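Local coordinates for putative methyltransferase (PDB 7DMB), which probably methylates a polyketide intermediate in trans during calbistrin biosynthesis and binds S-adenosyl-L-homocysteine, the spent form of the methyl donor, at residues V279-S282 with N283-H286; Q269-A273 with G274-V278; S184-R187 with P188-L192. All coordinates share one frame; numbering follows the deposited sequence.

Interaction 1 of 3, residues V279-S282 with N283-H286. With SAH (S-adenosyl-L-homocysteine), chain C.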
# COMPACT_ATOMS: atom_id res chain seq x y z
N VAL A 279 -10.91 7.50 -9.88
CA VAL A 279 -10.79 6.18 -9.27
C VAL A 279 -9.59 6.21 -8.33
O VAL A 279 -8.50 6.64 -8.74
CB VAL A 279 -10.64 5.07 -10.33
CG1 VAL A 279 -10.19 3.76 -9.69
CG2 VAL A 279 -11.96 4.86 -11.08
N ILE A 280 -9.80 5.80 -7.08
CA ILE A 280 -8.75 5.74 -6.07
C ILE A 280 -8.32 4.28 -5.88
O ILE A 280 -9.17 3.38 -5.83
CB ILE A 280 -9.21 6.34 -4.73
CG1 ILE A 280 -9.89 7.72 -4.90
CG2 ILE A 280 -8.06 6.39 -3.72
CD1 ILE A 280 -8.93 8.83 -5.08
N ALA A 281 -7.01 4.05 -5.76
CA ALA A 281 -6.51 2.71 -5.44
C ALA A 281 -5.20 2.80 -4.65
O ALA A 281 -4.22 3.38 -5.14
CB ALA A 281 -6.32 1.90 -6.72
N SER A 282 -5.18 2.22 -3.44
CA SER A 282 -3.97 2.25 -2.62
C SER A 282 -3.56 0.81 -2.35
O SER A 282 -4.22 0.08 -1.59
CB SER A 282 -4.19 3.02 -1.33
OG SER A 282 -3.08 2.92 -0.44
N ASN A 283 -2.49 0.40 -3.02
CA ASN A 283 -1.79 -0.85 -2.76
C ASN A 283 -2.72 -2.05 -2.95
O ASN A 283 -2.65 -3.04 -2.22
CB ASN A 283 -1.14 -0.81 -1.38
CG ASN A 283 0.18 -0.05 -1.41
OD1 ASN A 283 1.09 -0.40 -2.18
ND2 ASN A 283 0.28 1.03 -0.63
N VAL A 284 -3.56 -1.97 -3.98
CA VAL A 284 -4.41 -3.07 -4.41
C VAL A 284 -4.06 -3.52 -5.83
O VAL A 284 -4.06 -4.72 -6.13
CB VAL A 284 -5.91 -2.69 -4.31
CG1 VAL A 284 -6.18 -1.31 -4.93
CG2 VAL A 284 -6.76 -3.75 -4.99
N LEU A 285 -3.71 -2.58 -6.71
CA LEU A 285 -3.52 -2.96 -8.11
C LEU A 285 -2.38 -3.96 -8.26
O LEU A 285 -2.47 -4.89 -9.06
CB LEU A 285 -3.29 -1.71 -8.98
CG LEU A 285 -4.42 -0.64 -9.06
CD1 LEU A 285 -4.19 0.35 -10.21
CD2 LEU A 285 -5.79 -1.25 -9.16
N HIS A 286 -1.31 -3.82 -7.46
CA HIS A 286 -0.21 -4.78 -7.59
C HIS A 286 -0.61 -6.18 -7.14
O HIS A 286 0.13 -7.14 -7.43
CB HIS A 286 1.03 -4.31 -6.81
CG HIS A 286 0.90 -4.42 -5.32
ND1 HIS A 286 0.96 -3.33 -4.48
CD2 HIS A 286 0.75 -5.50 -4.51
CE1 HIS A 286 0.84 -3.73 -3.23
NE2 HIS A 286 0.70 -5.04 -3.22
N SAH C . -6.51 -0.15 0.61
CA SAH C . -6.10 -1.11 1.67
CB SAH C . -4.59 -1.34 1.68
CG SAH C . -4.14 -2.35 0.64
SD SAH C . -4.64 -4.06 0.99
C SAH C . -6.55 -0.57 3.04
O SAH C . -7.03 -1.41 3.83
OXT SAH C . -6.43 0.66 3.24
C5' SAH C . -5.27 -4.58 -0.62
C4' SAH C . -6.79 -4.58 -0.67
O4' SAH C . -7.21 -4.82 -2.03
C3' SAH C . -7.44 -5.67 0.19
O3' SAH C . -8.49 -5.10 0.95
C2' SAH C . -7.92 -6.69 -0.85
O2' SAH C . -9.07 -7.42 -0.48
C1' SAH C . -8.22 -5.80 -2.05
N9 SAH C . -8.12 -6.51 -3.32
C8 SAH C . -7.25 -7.54 -3.60
N7 SAH C . -7.36 -8.00 -4.82
C5 SAH C . -8.38 -7.25 -5.38
C6 SAH C . -8.97 -7.26 -6.66
N6 SAH C . -8.61 -8.10 -7.63
N1 SAH C . -9.96 -6.37 -6.90
C2 SAH C . -10.32 -5.53 -5.92
N3 SAH C . -9.84 -5.43 -4.69
C4 SAH C . -8.86 -6.32 -4.47
O HOH W 1 -2.10 1.44 1.33

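Interaction 2 of 3, residues Q269-A273 with G274-V278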
# COMPACT_ATOMS: atom_id res chain seq x y z
N GLN A 269 -19.85 -6.92 -13.79
CA GLN A 269 -20.07 -6.99 -12.34
C GLN A 269 -21.13 -6.01 -11.85
O GLN A 269 -21.40 -5.99 -10.64
CB GLN A 269 -18.76 -6.74 -11.59
CG GLN A 269 -17.67 -7.77 -11.90
CD GLN A 269 -16.37 -7.47 -11.19
OE1 GLN A 269 -16.29 -7.58 -9.96
NE2 GLN A 269 -15.36 -7.06 -11.95
N GLY A 270 -21.73 -5.21 -12.72
CA GLY A 270 -22.79 -4.30 -12.33
C GLY A 270 -22.42 -2.84 -12.20
O GLY A 270 -23.20 -2.08 -11.59
N PHE A 271 -21.28 -2.42 -12.74
CA PHE A 271 -20.81 -1.05 -12.68
C PHE A 271 -20.97 -0.39 -14.04
O PHE A 271 -20.92 -1.06 -15.08
CB PHE A 271 -19.34 -1.01 -12.22
CG PHE A 271 -19.16 -1.41 -10.78
CD1 PHE A 271 -19.19 -0.45 -9.76
CD2 PHE A 271 -19.07 -2.75 -10.42
CE1 PHE A 271 -19.06 -0.81 -8.43
CE2 PHE A 271 -18.95 -3.13 -9.09
CZ PHE A 271 -18.94 -2.15 -8.09
N GLU A 272 -21.20 0.93 -14.04
CA GLU A 272 -21.49 1.66 -15.27
C GLU A 272 -20.20 2.20 -15.88
O GLU A 272 -19.42 2.86 -15.19
CB GLU A 272 -22.48 2.80 -15.00
CG GLU A 272 -22.63 3.75 -16.16
CD GLU A 272 -23.84 4.67 -16.05
OE1 GLU A 272 -24.37 5.05 -17.12
OE2 GLU A 272 -24.26 5.00 -14.92
N ALA A 273 -19.99 1.92 -17.16
CA ALA A 273 -18.79 2.39 -17.84
C ALA A 273 -18.78 3.91 -17.93
O ALA A 273 -19.80 4.54 -18.24
CB ALA A 273 -18.70 1.78 -19.23
N GLY A 274 -17.62 4.51 -17.66
CA GLY A 274 -17.43 5.94 -17.83
C GLY A 274 -18.19 6.81 -16.86
O GLY A 274 -18.37 8.00 -17.13
N ALA A 275 -18.62 6.27 -15.72
CA ALA A 275 -19.49 6.99 -14.80
C ALA A 275 -18.75 7.58 -13.61
O ALA A 275 -19.39 7.96 -12.62
CB ALA A 275 -20.61 6.06 -14.32
N TYR A 276 -17.43 7.71 -13.69
CA TYR A 276 -16.66 8.15 -12.53
C TYR A 276 -15.57 9.12 -12.97
O TYR A 276 -14.93 8.94 -14.01
CB TYR A 276 -16.05 6.94 -11.79
CG TYR A 276 -17.12 6.05 -11.19
CD1 TYR A 276 -17.73 6.37 -9.98
CD2 TYR A 276 -17.56 4.91 -11.86
CE1 TYR A 276 -18.75 5.55 -9.44
CE2 TYR A 276 -18.56 4.10 -11.34
CZ TYR A 276 -19.15 4.43 -10.13
OH TYR A 276 -20.12 3.60 -9.62
N ASP A 277 -15.37 10.14 -12.15
CA ASP A 277 -14.39 11.17 -12.42
C ASP A 277 -13.02 10.80 -11.88
O ASP A 277 -12.00 11.12 -12.49
CB ASP A 277 -14.86 12.49 -11.83
CG ASP A 277 -16.26 12.82 -12.24
OD1 ASP A 277 -16.49 12.86 -13.47
OD2 ASP A 277 -17.14 13.00 -11.36
N VAL A 278 -12.98 10.15 -10.72
CA VAL A 278 -11.73 9.78 -10.07
C VAL A 278 -11.88 8.35 -9.55
O VAL A 278 -12.87 8.02 -8.88
CB VAL A 278 -11.35 10.74 -8.92
CG1 VAL A 278 -9.99 10.35 -8.32
CG2 VAL A 278 -11.30 12.19 -9.41
O HOH W 2 -21.48 2.32 -11.44

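Interaction 3 of 3, residues S184-R187 with P188-L192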
# COMPACT_ATOMS: atom_id res chain seq x y z
N SER A 184 2.10 10.06 3.52
CA SER A 184 1.76 10.81 2.32
C SER A 184 0.70 11.85 2.64
O SER A 184 -0.30 11.55 3.31
CB SER A 184 1.22 9.89 1.21
OG SER A 184 2.12 8.84 0.88
N GLU A 185 0.92 13.07 2.16
CA GLU A 185 -0.09 14.12 2.21
C GLU A 185 -0.79 14.17 0.85
O GLU A 185 -0.20 14.63 -0.14
CB GLU A 185 0.54 15.46 2.56
CG GLU A 185 -0.47 16.56 2.84
CD GLU A 185 -1.52 16.13 3.85
OE1 GLU A 185 -1.20 16.15 5.05
OE2 GLU A 185 -2.64 15.75 3.45
N VAL A 186 -2.02 13.66 0.79
CA VAL A 186 -2.78 13.61 -0.46
C VAL A 186 -4.03 14.47 -0.43
O VAL A 186 -4.73 14.57 -1.44
CB VAL A 186 -3.15 12.16 -0.88
CG1 VAL A 186 -1.97 11.22 -0.79
CG2 VAL A 186 -4.32 11.63 -0.07
N ARG A 187 -4.35 15.11 0.70
CA ARG A 187 -5.58 15.88 0.84
C ARG A 187 -5.63 17.14 -0.03
O ARG A 187 -6.72 17.52 -0.49
CB ARG A 187 -5.80 16.24 2.32
CG ARG A 187 -5.97 15.02 3.22
CD ARG A 187 -6.02 15.39 4.70
NE ARG A 187 -4.72 15.83 5.19
CZ ARG A 187 -4.53 16.40 6.37
NH1 ARG A 187 -5.56 16.59 7.19
NH2 ARG A 187 -3.30 16.78 6.74
N PRO A 188 -4.51 17.85 -0.24
CA PRO A 188 -4.57 18.98 -1.19
C PRO A 188 -4.95 18.55 -2.60
O PRO A 188 -5.69 19.29 -3.27
CB PRO A 188 -3.16 19.58 -1.13
CG PRO A 188 -2.64 19.18 0.21
CD PRO A 188 -3.23 17.84 0.49
N LEU A 189 -4.47 17.40 -3.08
CA LEU A 189 -4.90 16.93 -4.40
C LEU A 189 -6.40 16.64 -4.41
O LEU A 189 -7.11 17.03 -5.34
CB LEU A 189 -4.14 15.67 -4.82
CG LEU A 189 -4.69 15.10 -6.13
CD1 LEU A 189 -4.47 16.11 -7.25
CD2 LEU A 189 -4.08 13.75 -6.52
N ILE A 190 -6.87 15.89 -3.41
CA ILE A 190 -8.29 15.57 -3.35
C ILE A 190 -9.11 16.84 -3.23
O ILE A 190 -10.11 17.02 -3.93
CB ILE A 190 -8.55 14.59 -2.18
CG1 ILE A 190 -7.79 13.28 -2.40
CG2 ILE A 190 -10.05 14.33 -2.02
CD1 ILE A 190 -8.22 12.50 -3.61
N ASN A 191 -8.67 17.77 -2.37
CA ASN A 191 -9.41 19.02 -2.22
C ASN A 191 -9.49 19.78 -3.55
O ASN A 191 -10.54 20.32 -3.90
CB ASN A 191 -8.75 19.86 -1.13
CG ASN A 191 -9.47 21.16 -0.88
OD1 ASN A 191 -8.96 22.23 -1.22
ND2 ASN A 191 -10.66 21.09 -0.29
N LEU A 192 -8.40 19.80 -4.32
CA LEU A 192 -8.41 20.50 -5.60
C LEU A 192 -9.43 19.90 -6.56
O LEU A 192 -10.22 20.62 -7.17
CB LEU A 192 -7.00 20.49 -6.23
CG LEU A 192 -6.91 21.03 -7.66
CD1 LEU A 192 -7.51 22.42 -7.73
CD2 LEU A 192 -5.45 21.04 -8.19

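Interaction 1 of 3, residues V279-S282 with N283-H286
Ser282 and Asn283 lie side by side at a sharp bend, yet their polar side chains are joined not by a direct hydrogen bond but by a water, which donates to Ser282 OG (2.5 Å) and accepts from Asn283 ND2 (3.1 Å). Each has further protein partners: Ser282 OG is bonded to Gln311, Asn283 OD1 to the backbone of Leu313 and Asn283 ND2 to Asn375. Asparagine suits this corner, because it tolerates the left-handed backbone conformation (phi 60°) that swings the chain off the strand and back beside it. The return brings Val284 CG1 to 3.7 Å from Ala281 CB, and Leu285 CG adds a second apolar neighbour at 3.9 Å from the same methyl. Alanine's small side chain lets both branched residues come this close to the strand. With chi1 at 47°, Val284 splits its methyls between two tasks: CG1 packs on the strand, while CG2 presses on the cofactor, 3.2 Å from SAH O4' and close to the adenine as well. The carbonyl of Ser282 accepts from the SAH amino nitrogen N at 3.2 Å. A strand whose carboxyl end opens into a loop lining the cofactor pocket, as 276-282 does here, is typical of the Rossmann-like class I methyltransferase fold.

Interaction 2 of 3, residues Q269-A273 with G274-V278
Glu272 lays its aliphatic stem over the methyl of Ala275, with CG 3.6 Å from Ala275 CB. Its CG stands anti to the backbone N (chi1 169°) and the chain runs on extended, so the whole side chain, out to OE2, runs alongside the methyl, at an exposed surface that suits a charge. Between these two residues the backbone makes a type II beta turn, with Gly274 at its third position. Phi is positive there (69°), and a residue without a side chain avoids a collision with Ala273 O. Past the turn, the Tyr276 ring reaches back toward the preceding chain. A water spans the gap, accepting from Glu272 N at 3.0 Å and lying 2.6 Å from Tyr276 OH, so the hydroxyl gives an otherwise apolar ring a polar tether to the turn. The same oxygen comes to the edge of the Phe271 ring, near its plane, 4.2 Å from CD1, in a loose contact. Both aromatic rings are buried, as suits their large hydrocarbon surfaces: each rests on Leu203 of strand 200-205 and Leu301 of helix 291-301, and on strand 229-236, touching Thr235 (Phe271) and Val233 (Tyr276), while Arg258 of strand 255-259 makes a cation-pi contact with Phe271.

Interaction 3 of 3, residues S184-R187 with P188-L192
Glu185 and Pro188 meet at the N-terminal end of helix 187-196, a start secured by a side-chain capping bond. The salt bridge is side-on: Arg187 grips the Glu185 carboxylate with NE to OE2 at 2.7 Å and NH2 to OE1 at 2.8 Å, both oxygens lying nearly in the guanidinium plane. Glu185 bends at chi2 (51°) to present this fork. In the capping bond, its OE2 also accepts from the backbone Arg187 N at 3.3 Å, now with its anti lone pair. One carboxylate thus ties down both the side chain and the backbone of the first helical residue; Arg187 NH1 has a second acidic partner in Glu218. Among the backbone bonds, Ile190 N reaches Val186 O at 3.2 Å and is nearly straight, while Asn191 N donates to Arg187 O over 2.7 Å. Proline suits the first turn, where no amide hydrogen is needed. Apolar packing is looser: Val186 CG2 lies 4.5 Å from Ile190 CG1, and the two buried side chains go on to Phe309 and to Val216 and Leu220 of helix 211-220, respectively. The Glu185 side chain crosses the proline at about a right angle, its OE2 lying 3.7 Å from Pro188 CD.

In the fold
From the N terminus the three contacts follow in series, none nested in or crossing another. Interaction 3 comes first, where strand 184-185, paired with strand 50-51, passes into helix 187-196 ahead of the first strand of the main sheet, 200-205. Much later, interaction 2 closes the loop that leads from strand 255-259 into strand 276-282. Interaction 1 follows directly at the other end of that strand, about 16 Å away between centres, so one central strand joins a surface turn to the cofactor pocket. The helix of interaction 3 packs back on this strand: Ile190 CD1 lies 4.0 Å from Ile280 CD1. Interactions 2 and 3 do not touch.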